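Local coordinates for protein predicted ATPase involved in replication control, Cdc46/Mcm family (Methanopyrus kandleri AV19, PDB 3F8T) that belongs to the MCM family of replicative helicases and probably binds ATP and single-stranded DNA, at residues I119-E127 / A137-V148; E275-L283 / L291-A299. The protein carries 2 engineered substitutions. All coordinates share one frame; numbering follows the deposited sequence.

Contact 1 of 2, residues I119-E127 / A137-V148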
loop_
_atom_site.group_PDB
_atom_site.type_symbol
_atom_site.label_atom_id
_atom_site.label_comp_id
_atom_site.label_asym_id
_atom_site.label_seq_id
_atom_site.Cartn_x
_atom_site.Cartn_y
_atom_site.Cartn_z
ATOM N N ILE A 119 -11.317 -1.575 21.435
ATOM C CA ILE A 119 -10.539 -0.651 20.622
ATOM C C ILE A 119 -10.573 -1.087 19.159
ATOM O O ILE A 119 -10.982 -2.212 18.855
ATOM C CB ILE A 119 -9.041 -0.564 21.094
ATOM C CG1 ILE A 119 -8.262 -1.832 20.708
ATOM C CG2 ILE A 119 -8.957 -0.289 22.616
ATOM C CD1 ILE A 119 -6.763 -1.662 20.665
ATOM N N SER A 120 -10.122 -0.205 18.261
ATOM C CA SER A 120 -9.717 -0.672 16.932
ATOM C C SER A 120 -8.237 -0.375 16.709
ATOM O O SER A 120 -7.680 0.564 17.302
ATOM C CB SER A 120 -10.586 -0.082 15.812
ATOM O OG SER A 120 -10.126 1.189 15.405
ATOM N N ILE A 121 -7.597 -1.226 15.914
ATOM C CA ILE A 121 -6.269 -0.936 15.380
ATOM C C ILE A 121 -6.364 -0.895 13.864
ATOM O O ILE A 121 -7.291 -1.460 13.279
ATOM C CB ILE A 121 -5.188 -1.961 15.850
ATOM C CG1 ILE A 121 -5.497 -3.399 15.391
ATOM C CG2 ILE A 121 -5.014 -1.870 17.359
ATOM C CD1 ILE A 121 -4.312 -4.383 15.536
ATOM N N GLU A 122 -5.407 -0.226 13.231
ATOM C CA GLU A 122 -5.334 -0.232 11.793
ATOM C C GLU A 122 -3.880 -0.328 11.358
ATOM O O GLU A 122 -3.020 0.385 11.883
ATOM C CB GLU A 122 -5.978 1.035 11.241
ATOM C CG GLU A 122 -6.057 1.100 9.720
ATOM C CD GLU A 122 -6.670 2.405 9.269
ATOM O OE1 GLU A 122 -6.012 3.448 9.426
ATOM O OE2 GLU A 122 -7.820 2.391 8.788
ATOM N N GLY A 123 -3.610 -1.232 10.422
ATOM C CA GLY A 123 -2.295 -1.318 9.815
ATOM C C GLY A 123 -2.121 -2.493 8.879
ATOM O O GLY A 123 -3.097 -3.032 8.368
ATOM N N VAL A 124 -0.869 -2.877 8.659
ATOM C CA VAL A 124 -0.506 -3.899 7.660
ATOM C C VAL A 124 -0.186 -5.203 8.361
ATOM O O VAL A 124 0.554 -5.211 9.345
ATOM C CB VAL A 124 0.702 -3.445 6.766
ATOM C CG1 VAL A 124 1.146 -4.561 5.791
ATOM C CG2 VAL A 124 0.337 -2.181 5.967
ATOM N N VAL A 125 -0.777 -6.293 7.865
ATOM C CA VAL A 125 -0.558 -7.614 8.432
ATOM C C VAL A 125 0.845 -8.090 8.065
ATOM O O VAL A 125 1.195 -8.223 6.884
ATOM C CB VAL A 125 -1.638 -8.647 7.961
ATOM C CG1 VAL A 125 -1.409 -10.003 8.614
ATOM C CG2 VAL A 125 -3.058 -8.136 8.253
ATOM N N ARG A 126 1.653 -8.338 9.088
ATOM C CA ARG A 126 3.023 -8.804 8.885
ATOM C C ARG A 126 3.092 -10.316 8.765
ATOM O O ARG A 126 3.949 -10.854 8.051
ATOM C CB ARG A 126 3.886 -8.377 10.067
ATOM C CG ARG A 126 4.054 -6.875 10.186
ATOM C CD ARG A 126 5.152 -6.375 9.262
ATOM N NE ARG A 126 6.448 -6.484 9.914
ATOM C CZ ARG A 126 7.182 -5.454 10.317
ATOM N NH1 ARG A 126 6.779 -4.204 10.123
ATOM N NH2 ARG A 126 8.335 -5.684 10.911
ATOM N N GLU A 127 2.189 -11.000 9.470
ATOM C CA GLU A 127 2.300 -12.438 9.630
ATOM C C GLU A 127 0.965 -13.040 10.063
ATOM O O GLU A 127 0.157 -12.384 10.727
ATOM C CB GLU A 127 3.396 -12.756 10.663
ATOM C CG GLU A 127 3.659 -14.238 10.872
ATOM C CD GLU A 127 4.681 -14.503 11.953
ATOM O OE1 GLU A 127 5.662 -13.720 12.073
ATOM O OE2 GLU A 127 4.497 -15.509 12.685
ATOM N N ALA A 137 -2.467 -13.398 14.149
ATOM C CA ALA A 137 -1.807 -12.476 13.239
ATOM C C ALA A 137 -0.947 -11.489 14.013
ATOM O O ALA A 137 -1.161 -11.251 15.221
ATOM C CB ALA A 137 -2.836 -11.746 12.383
ATOM N N ILE A 138 0.048 -10.930 13.326
ATOM C CA ILE A 138 0.782 -9.787 13.867
ATOM C C ILE A 138 0.516 -8.620 12.923
ATOM O O ILE A 138 0.673 -8.772 11.702
ATOM C CB ILE A 138 2.289 -10.039 13.956
ATOM C CG1 ILE A 138 2.609 -11.136 14.985
ATOM C CG2 ILE A 138 3.029 -8.730 14.296
ATOM C CD1 ILE A 138 4.021 -11.695 14.804
ATOM N N VAL A 139 0.099 -7.483 13.487
ATOM C CA VAL A 139 -0.218 -6.294 12.688
ATOM C C VAL A 139 0.690 -5.097 13.017
ATOM O O VAL A 139 0.776 -4.661 14.174
ATOM C CB VAL A 139 -1.723 -5.878 12.869
ATOM C CG1 VAL A 139 -2.044 -4.654 12.066
ATOM C CG2 VAL A 139 -2.666 -7.025 12.483
ATOM N N ASP A 140 1.330 -4.546 11.988
ATOM C CA ASP A 140 2.134 -3.323 12.119
ATOM C C ASP A 140 1.193 -2.121 12.067
ATOM O O ASP A 140 0.659 -1.783 11.004
ATOM C CB ASP A 140 3.186 -3.259 10.997
ATOM C CG ASP A 140 4.005 -1.953 10.998
ATOM O OD1 ASP A 140 3.938 -1.145 11.955
ATOM O OD2 ASP A 140 4.714 -1.739 9.995
ATOM N N THR A 141 0.980 -1.487 13.218
ATOM C CA THR A 141 0.080 -0.325 13.289
ATOM C C THR A 141 0.818 1.013 13.094
ATOM O O THR A 141 0.241 2.085 13.260
ATOM C CB THR A 141 -0.717 -0.285 14.612
ATOM O OG1 THR A 141 0.191 -0.212 15.708
ATOM C CG2 THR A 141 -1.576 -1.525 14.775
ATOM N N GLY A 142 2.089 0.944 12.725
ATOM C CA GLY A 142 2.868 2.161 12.485
ATOM C C GLY A 142 3.994 2.298 13.487
ATOM O O GLY A 142 5.158 2.376 13.094
ATOM N N SER A 143 3.666 2.324 14.778
ATOM C CA SER A 143 4.704 2.447 15.812
ATOM C C SER A 143 5.012 1.150 16.544
ATOM O O SER A 143 6.045 1.050 17.208
ATOM C CB SER A 143 4.357 3.542 16.829
ATOM O OG SER A 143 3.847 4.691 16.179
ATOM N N GLU A 144 4.133 0.153 16.424
ATOM C CA GLU A 144 4.324 -1.108 17.125
ATOM C C GLU A 144 3.762 -2.280 16.332
ATOM O O GLU A 144 2.979 -2.092 15.403
ATOM C CB GLU A 144 3.675 -1.059 18.515
ATOM C CG GLU A 144 2.144 -1.037 18.505
ATOM C CD GLU A 144 1.537 -1.043 19.895
ATOM O OE1 GLU A 144 2.297 -1.033 20.894
ATOM O OE2 GLU A 144 0.291 -1.040 19.992
ATOM N N LEU A 145 4.150 -3.486 16.726
ATOM C CA LEU A 145 3.578 -4.698 16.161
ATOM C C LEU A 145 2.605 -5.287 17.179
ATOM O O LEU A 145 2.950 -5.443 18.357
ATOM C CB LEU A 145 4.678 -5.693 15.813
ATOM C CG LEU A 145 5.764 -5.191 14.862
ATOM C CD1 LEU A 145 6.846 -6.265 14.694
ATOM C CD2 LEU A 145 5.178 -4.770 13.514
ATOM N N VAL A 146 1.391 -5.593 16.731
ATOM C CA VAL A 146 0.302 -5.989 17.628
ATOM C C VAL A 146 -0.087 -7.439 17.377
ATOM O O VAL A 146 -0.359 -7.815 16.243
ATOM C CB VAL A 146 -0.932 -5.068 17.429
ATOM C CG1 VAL A 146 -2.129 -5.552 18.259
ATOM C CG2 VAL A 146 -0.572 -3.627 17.779
ATOM N N ALA A 147 -0.097 -8.258 18.430
ATOM C CA ALA A 147 -0.536 -9.647 18.286
ATOM C C ALA A 147 -2.054 -9.687 18.316
ATOM O O ALA A 147 -2.671 -8.982 19.125
ATOM C CB ALA A 147 0.054 -10.531 19.417
ATOM N N VAL A 148 -2.644 -10.523 17.456
ATOM C CA VAL A 148 -4.103 -10.633 17.301
ATOM C C VAL A 148 -4.552 -12.090 17.289
ATOM O O VAL A 148 -4.034 -12.896 16.502
ATOM C CB VAL A 148 -4.610 -9.941 15.980
ATOM C CG1 VAL A 148 -6.128 -9.931 15.929
ATOM C CG2 VAL A 148 -4.070 -8.499 15.842
HETATM O O HOH W 1 -2.529 2.803 13.341
#

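Contact 2 of 2, residues E275-L283 / L291-A299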
loop_
_atom_site.group_PDB
_atom_site.type_symbol
_atom_site.label_atom_id
_atom_site.label_comp_id
_atom_site.label_asym_id
_atom_site.label_seq_id
_atom_site.Cartn_x
_atom_site.Cartn_y
_atom_site.Cartn_z
ATOM N N GLU A 275 17.682 -11.778 2.312
ATOM C CA GLU A 275 17.495 -13.168 1.877
ATOM C C GLU A 275 16.233 -13.222 1.037
ATOM O O GLU A 275 15.349 -12.367 1.182
ATOM C CB GLU A 275 17.373 -14.102 3.078
ATOM C CG GLU A 275 18.522 -13.969 4.065
ATOM C CD GLU A 275 19.843 -14.375 3.453
ATOM O OE1 GLU A 275 19.959 -15.527 2.996
ATOM O OE2 GLU A 275 20.769 -13.541 3.435
ATOM N N LEU A 276 16.140 -14.227 0.171
ATOM C CA LEU A 276 15.009 -14.331 -0.734
ATOM C C LEU A 276 13.690 -14.265 0.036
ATOM O O LEU A 276 12.774 -13.539 -0.345
ATOM C CB LEU A 276 15.101 -15.595 -1.606
ATOM C CG LEU A 276 13.930 -15.935 -2.539
ATOM C CD1 LEU A 276 13.707 -14.823 -3.571
ATOM C CD2 LEU A 276 14.190 -17.256 -3.240
ATOM N N THR A 277 13.604 -14.996 1.137
ATOM C CA THR A 277 12.369 -14.997 1.894
ATOM C C THR A 277 12.145 -13.689 2.685
ATOM O O THR A 277 11.021 -13.425 3.106
ATOM C CB THR A 277 12.214 -16.275 2.761
ATOM O OG1 THR A 277 13.336 -16.409 3.632
ATOM C CG2 THR A 277 12.148 -17.502 1.874
ATOM N N ASP A 278 13.192 -12.876 2.860
ATOM C CA ASP A 278 13.035 -11.510 3.388
ATOM C C ASP A 278 12.406 -10.607 2.304
ATOM O O ASP A 278 11.855 -9.538 2.610
ATOM C CB ASP A 278 14.381 -10.842 3.769
ATOM C CG ASP A 278 15.155 -11.533 4.902
ATOM O OD1 ASP A 278 14.557 -12.048 5.872
ATOM O OD2 ASP A 278 16.419 -11.485 4.830
ATOM N N LEU A 279 12.540 -11.009 1.039
ATOM C CA LEU A 279 12.031 -10.221 -0.089
ATOM C C LEU A 279 10.616 -10.634 -0.501
ATOM O O LEU A 279 9.805 -9.792 -0.884
ATOM C CB LEU A 279 12.984 -10.335 -1.298
ATOM C CG LEU A 279 12.603 -9.649 -2.617
ATOM C CD1 LEU A 279 12.490 -8.108 -2.441
ATOM C CD2 LEU A 279 13.617 -10.016 -3.700
ATOM N N THR A 280 10.323 -11.926 -0.434
ATOM C CA THR A 280 9.032 -12.435 -0.862
ATOM C C THR A 280 8.144 -12.717 0.360
ATOM O O THR A 280 7.349 -11.865 0.777
ATOM C CB THR A 280 9.201 -13.694 -1.768
ATOM O OG1 THR A 280 9.967 -14.679 -1.072
ATOM C CG2 THR A 280 9.953 -13.328 -3.035
ATOM N N ALA A 281 8.310 -13.904 0.941
ATOM C CA ALA A 281 7.561 -14.331 2.105
ATOM C C ALA A 281 8.200 -15.625 2.584
ATOM O O ALA A 281 8.912 -16.275 1.826
ATOM C CB ALA A 281 6.083 -14.558 1.743
ATOM N N VAL A 282 7.970 -15.987 3.840
ATOM C CA VAL A 282 8.431 -17.286 4.353
ATOM C C VAL A 282 7.238 -18.098 4.893
ATOM O O VAL A 282 6.380 -17.552 5.592
ATOM C CB VAL A 282 9.572 -17.138 5.405
ATOM C CG1 VAL A 282 9.081 -16.516 6.682
ATOM C CG2 VAL A 282 10.227 -18.490 5.709
ATOM N N LEU A 283 7.177 -19.376 4.521
ATOM C CA LEU A 283 6.208 -20.305 5.101
ATOM C C LEU A 283 6.974 -21.291 5.981
ATOM O O LEU A 283 7.834 -22.018 5.491
ATOM C CB LEU A 283 5.427 -21.035 4.005
ATOM C CG LEU A 283 4.386 -22.077 4.415
ATOM C CD1 LEU A 283 3.167 -21.428 5.068
ATOM C CD2 LEU A 283 3.969 -22.890 3.196
ATOM N N LEU A 291 2.955 -17.843 8.150
ATOM C CA LEU A 291 3.294 -17.188 6.897
ATOM C C LEU A 291 3.622 -15.718 7.177
ATOM O O LEU A 291 2.762 -14.976 7.659
ATOM C CB LEU A 291 2.129 -17.305 5.919
ATOM C CG LEU A 291 2.315 -16.714 4.519
ATOM C CD1 LEU A 291 3.416 -17.449 3.762
ATOM C CD2 LEU A 291 1.001 -16.737 3.742
ATOM N N ARG A 292 4.867 -15.325 6.888
ATOM C CA ARG A 292 5.373 -13.982 7.199
ATOM C C ARG A 292 5.720 -13.215 5.913
ATOM O O ARG A 292 6.446 -13.723 5.042
ATOM C CB ARG A 292 6.602 -14.057 8.127
ATOM C CG ARG A 292 7.339 -12.722 8.236
ATOM C CD ARG A 292 8.204 -12.559 9.464
ATOM N NE ARG A 292 8.425 -11.127 9.690
ATOM C CZ ARG A 292 7.673 -10.348 10.475
ATOM N NH1 ARG A 292 6.647 -10.856 11.172
ATOM N NH2 ARG A 292 7.958 -9.054 10.584
ATOM N N ALA A 293 5.184 -12.001 5.802
ATOM C CA ALA A 293 5.385 -11.170 4.630
ATOM C C ALA A 293 6.824 -10.692 4.571
ATOM O O ALA A 293 7.353 -10.209 5.568
ATOM C CB ALA A 293 4.469 -9.977 4.674
ATOM N N GLY A 294 7.415 -10.805 3.386
ATOM C CA GLY A 294 8.682 -10.149 3.060
ATOM C C GLY A 294 8.431 -8.780 2.453
ATOM O O GLY A 294 7.287 -8.333 2.337
ATOM N N ALA A 295 9.512 -8.120 2.047
ATOM C CA ALA A 295 9.468 -6.716 1.638
ATOM C C ALA A 295 8.474 -6.384 0.538
ATOM O O ALA A 295 7.794 -5.376 0.637
ATOM C CB ALA A 295 10.873 -6.228 1.244
ATOM N N ALA A 296 8.431 -7.187 -0.525
ATOM C CA ALA A 296 7.593 -6.862 -1.685
ATOM C C ALA A 296 6.103 -6.877 -1.313
ATOM O O ALA A 296 5.316 -6.045 -1.775
ATOM C CB ALA A 296 7.869 -7.809 -2.825
ATOM N N VAL A 297 5.739 -7.837 -0.464
ATOM C CA VAL A 297 4.388 -7.962 0.095
ATOM C C VAL A 297 4.068 -6.786 1.033
ATOM O O VAL A 297 2.986 -6.202 0.963
ATOM C CB VAL A 297 4.218 -9.348 0.800
ATOM C CG1 VAL A 297 2.844 -9.484 1.449
ATOM C CG2 VAL A 297 4.411 -10.461 -0.234
ATOM N N LEU A 298 5.005 -6.413 1.898
ATOM C CA LEU A 298 4.766 -5.268 2.786
ATOM C C LEU A 298 4.702 -3.936 2.025
ATOM O O LEU A 298 4.155 -2.950 2.528
ATOM C CB LEU A 298 5.813 -5.211 3.911
ATOM C CG LEU A 298 5.783 -6.380 4.908
ATOM C CD1 LEU A 298 6.964 -6.256 5.870
ATOM C CD2 LEU A 298 4.457 -6.386 5.670
ATOM N N ALA A 299 5.248 -3.914 0.808
ATOM C CA ALA A 299 5.239 -2.702 -0.041
ATOM C C ALA A 299 4.027 -2.672 -0.982
ATOM O O ALA A 299 3.899 -1.764 -1.805
ATOM C CB ALA A 299 6.540 -2.626 -0.875
HETATM O O HOH W 2 9.621 -12.861 5.289
#

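Contact 1 of 2, residues I119-E127 / A137-V148
Arg126 of strand 119-127 reaches across to Asp140 at the end of strand 137-140. Its NH1 lies 3.2 Å from Asp140 OD2 in a salt bridge. Asp140 OD2 meets the guanidinium at its edge, near its plane, and the planes of the two groups are 87° apart. The contact is a single N-O pair, not a two-pronged one. Leu145 CD2 sits 3.8 Å from Arg126 CZ, over the centre of one guanidinium face. With an alanine here in place of Arg126, the Asp140 carboxylate is likely to lose this charge partner, and Leu145 the flat group it lies against. Asp140 OD1 has its own task: it accepts from Gly142 N at 2.9 Å and makes an Asx turn. This is the looser, partly exposed side of the hairpin. Nearby, a water lies 2.9 Å from both Glu122 O and Thr141 O.

The other face is tightly packed. Ile121 turns CG1 between its backbone N and carbonyl carbon (chi1 61°). Its CD1 then meets Val146 CG1 tip to tip at 3.7 Å, and also touches Val139 and Val148. In the backbone, Val124 and Asp140 form an antiparallel hydrogen-bonded pair. Beyond it Arg126 and Glu127 both face Ile138, a classic beta bulge. Arg126 N donates to Ile138 O at 2.8 Å, while Glu127 N reaches the same oxygen only weakly.

The hairpin belongs to the OB-fold region. Strand 160-168 pairs with strand 118-130, and its Ile163 packs on Ile121 and Val139. Strand 171-174 packs on Ile121 and Val148, and helix 295-298 touches Val124 and Arg126.

Contact 2 of 2, residues E275-L283 / L291-A299
A beta hairpin flanked by two short helices, within the MCM P-loop domain region, brings these segments together. Strands 281-283 and 291-293 run antiparallel, at 171°. Val282 and Arg292 are the hydrogen-bonded pair. Val282 N donates to Arg292 O and Arg292 N to Val282 O, both at 3.0 Å and both in the carbonyl plane. On their face Val282 CG1 touches Arg292 CB at 3.8 Å. On the other face Leu291 has CG opposite its backbone N (chi1 -178°), and CD1 extends over the partner strand to meet Leu283 CB at 4.1 Å.

Past the strands the helix ends meet. Asp278 O accepts from Ala295 N at 2.8 Å and Leu279 O from Ala296 N at 3.0 Å. Gly294 is the N-cap of helix 295-298. Its own N donates to Thr280 O at 2.8 Å from above the carbonyl plane. A CB at Gly294 would probably clash with Asp278 O and Thr280 O. Val297 CG2 lies 3.4 Å from Thr280 O.

Two N-H groups at the start of helix 295-298, those of Ala295 and Ala296, are thus met by carbonyls from the end of helix 276-279. This joins the two helices largely through backbone polarity, with the hydrophobic packing left mostly to the strands.

How the contacts relate
From the N terminus, the chain first makes contact 1, where 119-127 is closed by strand 137-140 across a hairpin, and the chain turns again to 145-148. Contact 2 opens only later, when 275-283 is closed by 291-299 across another hairpin. The two are in series, neither nested nor crossed. They meet in space, with centres about 16 Å apart. Strand 118-130 pairs antiparallel with strand 289-293, so one sheet runs through both; Arg126 O and Ala293 N, 2.8 Å apart, are a probable hydrogen bond of that join. Glu127 forms a salt bridge with Arg292, and Arg126 packs on Leu298. The OB-fold region is thereby tied to the P-loop region.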